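Local structure of alpha-1,2-mannosidase (Trichoderma reesei, 1HCU) at residues Pro11-Ala16 and Tyr462-Glu467; Pro284-Leu290 and Tyr376-Gly380; Gly143-Ala147 and Thr158-Asn162. The protein probably trims alpha-1,2-linked mannose residues from high-mannose N-glycans as a calcium-dependent glycoside hydrolase of family 47. The contacts are given in a common frame with arbitrary orientation. Numbering follows the deposited sequence.

Interaction 1 (Pro11-Ala16 and Tyr462-Glu467); sequences PNPTRA and YLIFAE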
loop_
_atom_site.group_PDB
_atom_site.type_symbol
_atom_site.label_atom_id
_atom_site.label_comp_id
_atom_site.label_asym_id
_atom_site.label_seq_id
_atom_site.Cartn_x
_atom_site.Cartn_y
_atom_site.Cartn_z
ATOM N N PRO A 11 19.379 -3.337 14.774
ATOM C CA PRO A 11 18.292 -4.303 14.923
ATOM C C PRO A 11 17.977 -4.596 16.381
ATOM O O PRO A 11 18.878 -4.640 17.220
ATOM C CB PRO A 11 18.814 -5.532 14.177
ATOM C CG PRO A 11 20.304 -5.408 14.312
ATOM C CD PRO A 11 20.523 -3.934 14.066
ATOM N N ASN A 12 16.692 -4.765 16.679
ATOM C CA ASN A 12 16.256 -5.077 18.028
ATOM C C ASN A 12 15.641 -6.467 17.979
ATOM O O ASN A 12 14.491 -6.639 17.578
ATOM C CB ASN A 12 15.216 -4.072 18.520
ATOM C CG ASN A 12 14.964 -4.184 20.022
ATOM O OD1 ASN A 12 14.635 -5.257 20.537
ATOM N ND2 ASN A 12 15.122 -3.071 20.732
ATOM N N PRO A 13 16.409 -7.481 18.380
ATOM C CA PRO A 13 15.934 -8.865 18.374
ATOM C C PRO A 13 14.643 -9.078 19.158
ATOM O O PRO A 13 13.733 -9.760 18.686
ATOM C CB PRO A 13 17.117 -9.638 18.960
ATOM C CG PRO A 13 17.758 -8.630 19.870
ATOM C CD PRO A 13 17.731 -7.381 19.020
ATOM N N THR A 14 14.555 -8.488 20.345
ATOM C CA THR A 14 13.361 -8.649 21.170
ATOM C C THR A 14 12.112 -8.117 20.470
ATOM O O THR A 14 11.068 -8.765 20.448
ATOM C CB THR A 14 13.533 -7.944 22.527
ATOM O OG1 THR A 14 14.569 -8.606 23.272
ATOM C CG2 THR A 14 12.237 -7.982 23.323
ATOM N N ARG A 15 12.237 -6.932 19.890
ATOM C CA ARG A 15 11.140 -6.288 19.180
ATOM C C ARG A 15 10.725 -7.083 17.928
ATOM O O ARG A 15 9.544 -7.361 17.719
ATOM C CB ARG A 15 11.566 -4.870 18.794
ATOM C CG ARG A 15 10.709 -3.776 19.397
ATOM C CD ARG A 15 11.296 -3.133 20.643
ATOM N NE ARG A 15 11.548 -1.721 20.385
ATOM C CZ ARG A 15 11.588 -0.772 21.312
ATOM N NH1 ARG A 15 11.823 0.484 20.954
ATOM N NH2 ARG A 15 11.384 -1.067 22.589
ATOM N N ALA A 16 11.704 -7.461 17.110
ATOM C CA ALA A 16 11.442 -8.224 15.890
ATOM C C ALA A 16 10.747 -9.545 16.203
ATOM O O ALA A 16 9.847 -9.967 15.475
ATOM C CB ALA A 16 12.759 -8.486 15.137
ATOM N N TYR A 462 8.197 -5.564 11.267
ATOM C CA TYR A 462 9.307 -6.480 11.444
ATOM C C TYR A 462 10.631 -5.928 10.905
ATOM O O TYR A 462 11.647 -5.932 11.604
ATOM C CB TYR A 462 8.996 -7.791 10.739
ATOM C CG TYR A 462 10.127 -8.773 10.802
ATOM C CD1 TYR A 462 10.440 -9.418 11.992
ATOM C CD2 TYR A 462 10.904 -9.040 9.679
ATOM C CE1 TYR A 462 11.495 -10.303 12.070
ATOM C CE2 TYR A 462 11.967 -9.928 9.746
ATOM C CZ TYR A 462 12.253 -10.555 10.948
ATOM O OH TYR A 462 13.290 -11.442 11.033
ATOM N N LEU A 463 10.610 -5.456 9.661
ATOM C CA LEU A 463 11.805 -4.937 9.010
ATOM C C LEU A 463 12.458 -3.768 9.727
ATOM O O LEU A 463 13.674 -3.581 9.641
ATOM C CB LEU A 463 11.487 -4.539 7.559
ATOM C CG LEU A 463 11.126 -5.715 6.638
ATOM C CD1 LEU A 463 10.721 -5.201 5.250
ATOM C CD2 LEU A 463 12.323 -6.659 6.542
ATOM N N ILE A 464 11.669 -2.978 10.442
ATOM C CA ILE A 464 12.248 -1.849 11.143
ATOM C C ILE A 464 13.067 -2.299 12.374
ATOM O O ILE A 464 13.937 -1.562 12.845
ATOM C CB ILE A 464 11.150 -0.818 11.520
ATOM C CG1 ILE A 464 11.805 0.533 11.821
ATOM C CG2 ILE A 464 10.319 -1.322 12.681
ATOM C CD1 ILE A 464 10.817 1.674 11.971
ATOM N N PHE A 465 12.814 -3.518 12.863
ATOM C CA PHE A 465 13.543 -4.064 14.019
ATOM C C PHE A 465 14.509 -5.190 13.588
ATOM O O PHE A 465 15.417 -5.567 14.331
ATOM C CB PHE A 465 12.560 -4.629 15.068
ATOM C CG PHE A 465 11.521 -3.633 15.555
ATOM C CD1 PHE A 465 11.908 -2.432 16.158
ATOM C CD2 PHE A 465 10.157 -3.905 15.422
ATOM C CE1 PHE A 465 10.956 -1.526 16.620
ATOM C CE2 PHE A 465 9.196 -3.001 15.879
ATOM C CZ PHE A 465 9.594 -1.807 16.482
ATOM N N ALA A 466 14.302 -5.707 12.378
ATOM C CA ALA A 466 15.096 -6.805 11.827
ATOM C C ALA A 466 16.531 -6.488 11.421
ATOM O O ALA A 466 16.959 -5.335 11.417
ATOM C CB ALA A 466 14.360 -7.420 10.628
ATOM N N GLU A 467 17.255 -7.547 11.067
ATOM C CA GLU A 467 18.647 -7.460 10.645
ATOM C C GLU A 467 18.718 -6.982 9.197
ATOM O O GLU A 467 17.743 -7.076 8.453
ATOM C CB GLU A 467 19.310 -8.840 10.747
ATOM C CG GLU A 467 19.208 -9.513 12.117
ATOM C CD GLU A 467 20.150 -8.909 13.153
ATOM O OE1 GLU A 467 21.373 -8.822 12.875
ATOM O OE2 GLU A 467 19.670 -8.529 14.247
#
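Phe-465 is the side chain around which the start of helix 13-33 settles on the C-terminal part of helix 451-465. Its m rotamer (chi1 -56°) turns the ring toward the 11-16 segment, where the aliphatic CB and CG of Arg-15 lie over one face: Arg-15 CG sits 3.5 Å from the ring centroid and only 10° off the normal, a CH-pi contact, and Arg-15 CB is 3.5 Å from Phe-465 CG. The first three chi angles of Arg-15 all fall between the usual wells, so the arginine is bent over the ring rather than extended in a standard rotamer, with its guanidinium carried on to a salt bridge with Asp-412 and a cation-pi contact with Trp-415. Ala-16 CB fits between Phe-465 CB and the Tyr-462 ring, 3.9 Å from the former and 3.8 Å from Tyr-462 CE1; the t rotamer of Tyr-462 swings its ring up to the alanine. Asn-12, also t, directs its side chain away from the partner segment and back over its own helix, where OD1 accepts from Arg-15 N at 3.0 Å as the N-cap. Its backbone faces the other way, Asn-12 N donating to Phe-465 O at 2.8 Å, which ties the helix start to the 462-467 segment. Pro-11 CB packs 3.1 Å from Glu-467 OE2. Phe-465 and Tyr-462 also touch Val-19 one turn further along helix 13-33, while Ile-464 packs on helices 393-405 and 408-425, so the contact joins the first helix of the fold to the last within the helical barrel characteristic of family 47.

Interaction 2 (Pro284-Leu290 and Tyr376-Gly380); sequences PSTRKDL and YSSAG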
loop_
_atom_site.group_PDB
_atom_site.type_symbol
_atom_site.label_atom_id
_atom_site.label_comp_id
_atom_site.label_asym_id
_atom_site.label_seq_id
_atom_site.Cartn_x
_atom_site.Cartn_y
_atom_site.Cartn_z
ATOM N N PRO A 284 -2.795 22.463 10.998
ATOM C CA PRO A 284 -3.976 22.635 11.851
ATOM C C PRO A 284 -3.883 23.945 12.628
ATOM O O PRO A 284 -2.837 24.269 13.190
ATOM C CB PRO A 284 -3.917 21.430 12.782
ATOM C CG PRO A 284 -3.265 20.387 11.940
ATOM C CD PRO A 284 -2.149 21.166 11.259
ATOM N N SER A 285 -4.982 24.689 12.661
ATOM C CA SER A 285 -5.011 25.966 13.353
ATOM C C SER A 285 -4.594 25.873 14.830
ATOM O O SER A 285 -4.012 26.810 15.364
ATOM C CB SER A 285 -6.409 26.600 13.234
ATOM O OG SER A 285 -7.408 25.804 13.850
ATOM N N THR A 286 -4.872 24.749 15.486
ATOM C CA THR A 286 -4.513 24.591 16.898
ATOM C C THR A 286 -3.145 23.963 17.117
ATOM O O THR A 286 -2.626 23.972 18.232
ATOM C CB THR A 286 -5.537 23.722 17.650
ATOM O OG1 THR A 286 -5.738 22.495 16.932
ATOM C CG2 THR A 286 -6.854 24.458 17.805
ATOM N N ARG A 287 -2.578 23.398 16.052
ATOM C CA ARG A 287 -1.261 22.761 16.100
ATOM C C ARG A 287 -0.514 23.039 14.797
ATOM O O ARG A 287 -0.431 22.178 13.914
ATOM C CB ARG A 287 -1.399 21.244 16.301
ATOM C CG ARG A 287 -1.930 20.816 17.675
ATOM C CD ARG A 287 -0.935 21.121 18.800
ATOM N NE ARG A 287 0.291 20.339 18.664
ATOM C CZ ARG A 287 0.413 19.062 19.019
ATOM N NH1 ARG A 287 -0.615 18.408 19.550
ATOM N NH2 ARG A 287 1.561 18.430 18.822
ATOM N N LYS A 288 0.025 24.247 14.680
ATOM C CA LYS A 288 0.758 24.645 13.489
ATOM C C LYS A 288 1.973 23.755 13.223
ATOM O O LYS A 288 2.338 23.525 12.065
ATOM C CB LYS A 288 1.208 26.102 13.610
ATOM C CG LYS A 288 0.518 27.042 12.639
ATOM C CD LYS A 288 -0.679 27.722 13.241
ATOM C CE LYS A 288 -0.255 28.793 14.230
ATOM N NZ LYS A 288 -1.437 29.614 14.624
ATOM N N ASP A 289 2.595 23.257 14.290
ATOM C CA ASP A 289 3.772 22.398 14.168
ATOM C C ASP A 289 3.468 21.130 13.384
ATOM O O ASP A 289 4.377 20.422 12.952
ATOM C CB ASP A 289 4.343 22.032 15.556
ATOM C CG ASP A 289 3.306 21.376 16.487
ATOM O OD1 ASP A 289 2.370 22.076 16.955
ATOM O OD2 ASP A 289 3.433 20.155 16.755
ATOM N N LEU A 290 2.185 20.850 13.194
ATOM C CA LEU A 290 1.772 19.668 12.461
ATOM C C LEU A 290 1.546 19.969 10.994
ATOM O O LEU A 290 1.126 21.067 10.629
ATOM C CB LEU A 290 0.479 19.115 13.049
ATOM C CG LEU A 290 0.531 17.908 13.981
ATOM C CD1 LEU A 290 1.771 17.887 14.855
ATOM C CD2 LEU A 290 -0.717 17.960 14.811
ATOM N N TYR A 376 -9.675 18.718 19.745
ATOM C CA TYR A 376 -9.015 19.419 18.644
ATOM C C TYR A 376 -8.039 20.492 19.132
ATOM O O TYR A 376 -6.965 20.652 18.575
ATOM C CB TYR A 376 -10.052 20.061 17.704
ATOM C CG TYR A 376 -9.436 20.902 16.594
ATOM C CD1 TYR A 376 -8.533 20.342 15.676
ATOM C CD2 TYR A 376 -9.744 22.263 16.470
ATOM C CE1 TYR A 376 -7.952 21.129 14.661
ATOM C CE2 TYR A 376 -9.176 23.051 15.467
ATOM C CZ TYR A 376 -8.283 22.484 14.572
ATOM O OH TYR A 376 -7.701 23.283 13.613
ATOM N N SER A 377 -8.416 21.227 20.171
ATOM C CA SER A 377 -7.558 22.276 20.698
ATOM C C SER A 377 -6.147 21.806 21.027
ATOM O O SER A 377 -5.181 22.489 20.708
ATOM C CB SER A 377 -8.193 22.906 21.941
ATOM O OG SER A 377 -9.346 23.652 21.587
ATOM N N SER A 378 -6.025 20.646 21.660
ATOM C CA SER A 378 -4.703 20.141 22.013
ATOM C C SER A 378 -4.128 19.109 21.039
ATOM O O SER A 378 -2.912 19.005 20.910
ATOM C CB SER A 378 -4.724 19.553 23.425
ATOM O OG SER A 378 -5.552 18.405 23.501
ATOM N N ALA A 379 -4.986 18.361 20.349
ATOM C CA ALA A 379 -4.513 17.339 19.420
ATOM C C ALA A 379 -4.196 17.867 18.023
ATOM O O ALA A 379 -3.284 17.370 17.360
ATOM C CB ALA A 379 -5.528 16.221 19.321
ATOM N N GLY A 380 -4.954 18.856 17.564
ATOM C CA GLY A 380 -4.703 19.408 16.249
ATOM C C GLY A 380 -5.525 18.776 15.139
ATOM O O GLY A 380 -5.269 19.023 13.961
#
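Hydrogen bonds dominate the contact between the loop 284-290 and the end of helix 373-379. Two of the three that cross it run from loop side chains to helix carbonyls: Thr-286 OG1 donates to Tyr-376 O at 2.8 Å, and Arg-287 NH1 to Ser-378 O at 2.7 Å. The third joins two hydroxyls, Ser-285 OG and Tyr-376 OH, only 2.5 Å apart. Tyr-376 OH is also bonded to Val-358 N, and Arg-287 NH1 to Gln-345, so both groups reach beyond the two segments.

The charged interaction stays within the loop. Arg-287 NE pairs with Asp-289 OD1 at 3.2 Å in a salt bridge, and Arg-287 NH2 with Asp-289 OD2 at 3.3 Å, which leaves NH1 directed at the helix end. Two type I turns, Pro-284 to Arg-287 and Arg-287 to Leu-290, give the loop its compact shape.

Van der Waals packing centres on Gly-380, the first residue beyond the helix, with positive phi (93°). Arg-287 CG lies 3.4 Å from Gly-380 CA, and Pro-284 CB is 3.0 Å from Gly-380 O. A beta carbon here would clash with Arg-287 CG and with the preceding carbonyl oxygen, so only a residue without a beta carbon fits without strain. Leu-290 CD2 adds a contact of 3.7 Å to Ala-379 O, and Thr-286 OG1 sits over one face of the Tyr-376 ring.

The contact is thus largely polar: the loop supplies donors to carbonyls in the last turn of a helix, Tyr-376 O receiving Thr-286 OG1 in addition to its helical partner Gly-380 N, and a side-chain-free glycine lets the loop approach closely.

Interaction 3 (Gly143-Ala147 and Thr158-Asn162); sequences GLKVA and TVFFN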
loop_
_atom_site.group_PDB
_atom_site.type_symbol
_atom_site.label_atom_id
_atom_site.label_comp_id
_atom_site.label_asym_id
_atom_site.label_seq_id
_atom_site.Cartn_x
_atom_site.Cartn_y
_atom_site.Cartn_z
ATOM N N GLY A 143 -5.433 -13.429 -18.041
ATOM C CA GLY A 143 -6.867 -13.246 -17.970
ATOM C C GLY A 143 -7.153 -11.785 -17.697
ATOM O O GLY A 143 -8.057 -11.173 -18.276
ATOM N N LEU A 144 -6.356 -11.216 -16.807
ATOM C CA LEU A 144 -6.502 -9.824 -16.428
ATOM C C LEU A 144 -6.279 -8.890 -17.617
ATOM O O LEU A 144 -6.909 -7.839 -17.715
ATOM C CB LEU A 144 -5.506 -9.496 -15.314
ATOM C CG LEU A 144 -5.974 -9.274 -13.865
ATOM C CD1 LEU A 144 -7.203 -10.088 -13.505
ATOM C CD2 LEU A 144 -4.806 -9.611 -12.963
ATOM N N LYS A 145 -5.407 -9.286 -18.537
ATOM C CA LYS A 145 -5.094 -8.434 -19.680
ATOM C C LYS A 145 -6.279 -7.991 -20.535
ATOM O O LYS A 145 -6.168 -7.015 -21.277
ATOM C CB LYS A 145 -4.029 -9.094 -20.562
ATOM C CG LYS A 145 -4.495 -10.277 -21.372
ATOM C CD LYS A 145 -3.434 -10.639 -22.400
ATOM C CE LYS A 145 -3.878 -11.792 -23.274
ATOM N NZ LYS A 145 -2.864 -12.106 -24.329
ATOM N N VAL A 146 -7.411 -8.686 -20.429
ATOM C CA VAL A 146 -8.602 -8.317 -21.207
ATOM C C VAL A 146 -9.061 -6.911 -20.796
ATOM O O VAL A 146 -9.798 -6.239 -21.520
ATOM C CB VAL A 146 -9.774 -9.345 -21.005
ATOM C CG1 VAL A 146 -10.449 -9.152 -19.642
ATOM C CG2 VAL A 146 -10.780 -9.216 -22.136
ATOM N N ALA A 147 -8.598 -6.475 -19.630
ATOM C CA ALA A 147 -8.918 -5.161 -19.092
ATOM C C ALA A 147 -8.428 -4.037 -20.008
ATOM O O ALA A 147 -9.019 -2.952 -20.050
ATOM C CB ALA A 147 -8.285 -5.006 -17.712
ATOM N N THR A 158 -12.805 -3.481 -13.932
ATOM C CA THR A 158 -13.371 -4.783 -13.603
ATOM C C THR A 158 -13.439 -5.742 -14.793
ATOM O O THR A 158 -13.776 -5.341 -15.911
ATOM C CB THR A 158 -14.805 -4.618 -13.039
ATOM O OG1 THR A 158 -14.778 -3.720 -11.924
ATOM C CG2 THR A 158 -15.368 -5.959 -12.587
ATOM N N VAL A 159 -13.113 -7.010 -14.539
ATOM C CA VAL A 159 -13.179 -8.061 -15.559
ATOM C C VAL A 159 -13.861 -9.287 -14.966
ATOM O O VAL A 159 -14.126 -9.342 -13.763
ATOM C CB VAL A 159 -11.787 -8.481 -16.071
ATOM C CG1 VAL A 159 -11.107 -7.304 -16.749
ATOM C CG2 VAL A 159 -10.943 -9.040 -14.924
ATOM N N PHE A 160 -14.164 -10.258 -15.820
ATOM C CA PHE A 160 -14.817 -11.494 -15.393
ATOM C C PHE A 160 -14.099 -12.677 -16.047
ATOM O O PHE A 160 -13.610 -12.560 -17.171
ATOM C CB PHE A 160 -16.296 -11.497 -15.819
ATOM C CG PHE A 160 -17.112 -10.374 -15.232
ATOM C CD1 PHE A 160 -17.096 -9.102 -15.804
ATOM C CD2 PHE A 160 -17.909 -10.594 -14.107
ATOM C CE1 PHE A 160 -17.870 -8.060 -15.263
ATOM C CE2 PHE A 160 -18.680 -9.566 -13.564
ATOM C CZ PHE A 160 -18.660 -8.293 -14.146
ATOM N N PHE A 161 -14.035 -13.807 -15.345
ATOM C CA PHE A 161 -13.370 -15.012 -15.859
ATOM C C PHE A 161 -14.374 -16.139 -16.082
ATOM O O PHE A 161 -14.153 -17.036 -16.895
ATOM C CB PHE A 161 -12.320 -15.530 -14.866
ATOM C CG PHE A 161 -11.083 -14.688 -14.777
ATOM C CD1 PHE A 161 -10.036 -15.061 -13.941
ATOM C CD2 PHE A 161 -10.964 -13.524 -15.515
ATOM C CE1 PHE A 161 -8.886 -14.284 -13.842
ATOM C CE2 PHE A 161 -9.823 -12.738 -15.427
ATOM C CZ PHE A 161 -8.779 -13.117 -14.588
ATOM N N ASN A 162 -15.466 -16.084 -15.336
ATOM C CA ASN A 162 -16.498 -17.096 -15.382
ATOM C C ASN A 162 -17.813 -16.453 -15.807
ATOM O O ASN A 162 -18.286 -15.519 -15.161
ATOM C CB ASN A 162 -16.665 -17.698 -13.980
ATOM C CG ASN A 162 -17.619 -18.870 -13.951
ATOM O OD1 ASN A 162 -18.441 -19.036 -14.848
ATOM N ND2 ASN A 162 -17.519 -19.690 -12.905
#
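This is a buried, essentially apolar contact between the end of helix 127-144, with the 3-10 turn that follows, and the central strand, 158-160, of a three-stranded antiparallel sheet. Val-159 is the main contact residue of the strand: its CG1 lies 3.5 Å from Val-146 CG1 and 3.8 Å from Ala-147 CB, and its CG2 is 4.1 Å from Leu-144 CD1. Just past the strand, Phe-161 brings its ring tip to the helix, CZ being 3.6 Å from Leu-144 CD1 and CE2 3.6 Å from Gly-143 C. A beta carbon on Gly-143 would run into Phe-161 CZ, so the glycine makes room for the ring. Val-98 of helix 98-117 covers both Val-159 and Ala-147, and Leu-144 lies about 9 Å, side chain to side chain, from Glu-100, the predicted proton donor. With mostly hydrocarbon on both sides, the junction depends on complementary shape and the exclusion of water, not on directional bonds between the segments.

In the fold
The three contacts lie far apart on the periphery of one chain. Centres of interactions 1 and 2 are 33 Å apart, those of 1 and 3 40 Å, and those of 2 and 3 47 Å; interaction 3 lies across the chain's centre from both others. No two share a helix or strand. Along the sequence, interaction 1 brackets nearly everything, pairing helix 13-33 with helix 451-465, while interactions 3 and 2 follow one another between its halves. Interaction 3 joins neighbouring elements, helix 127-144 and strand 158-160; interaction 2 spans 86 residues, from the loop between strands 281-282 and 292-297 to helix 373-379. Interaction 1 thus joins the ring's first and last helices, the others elements between them.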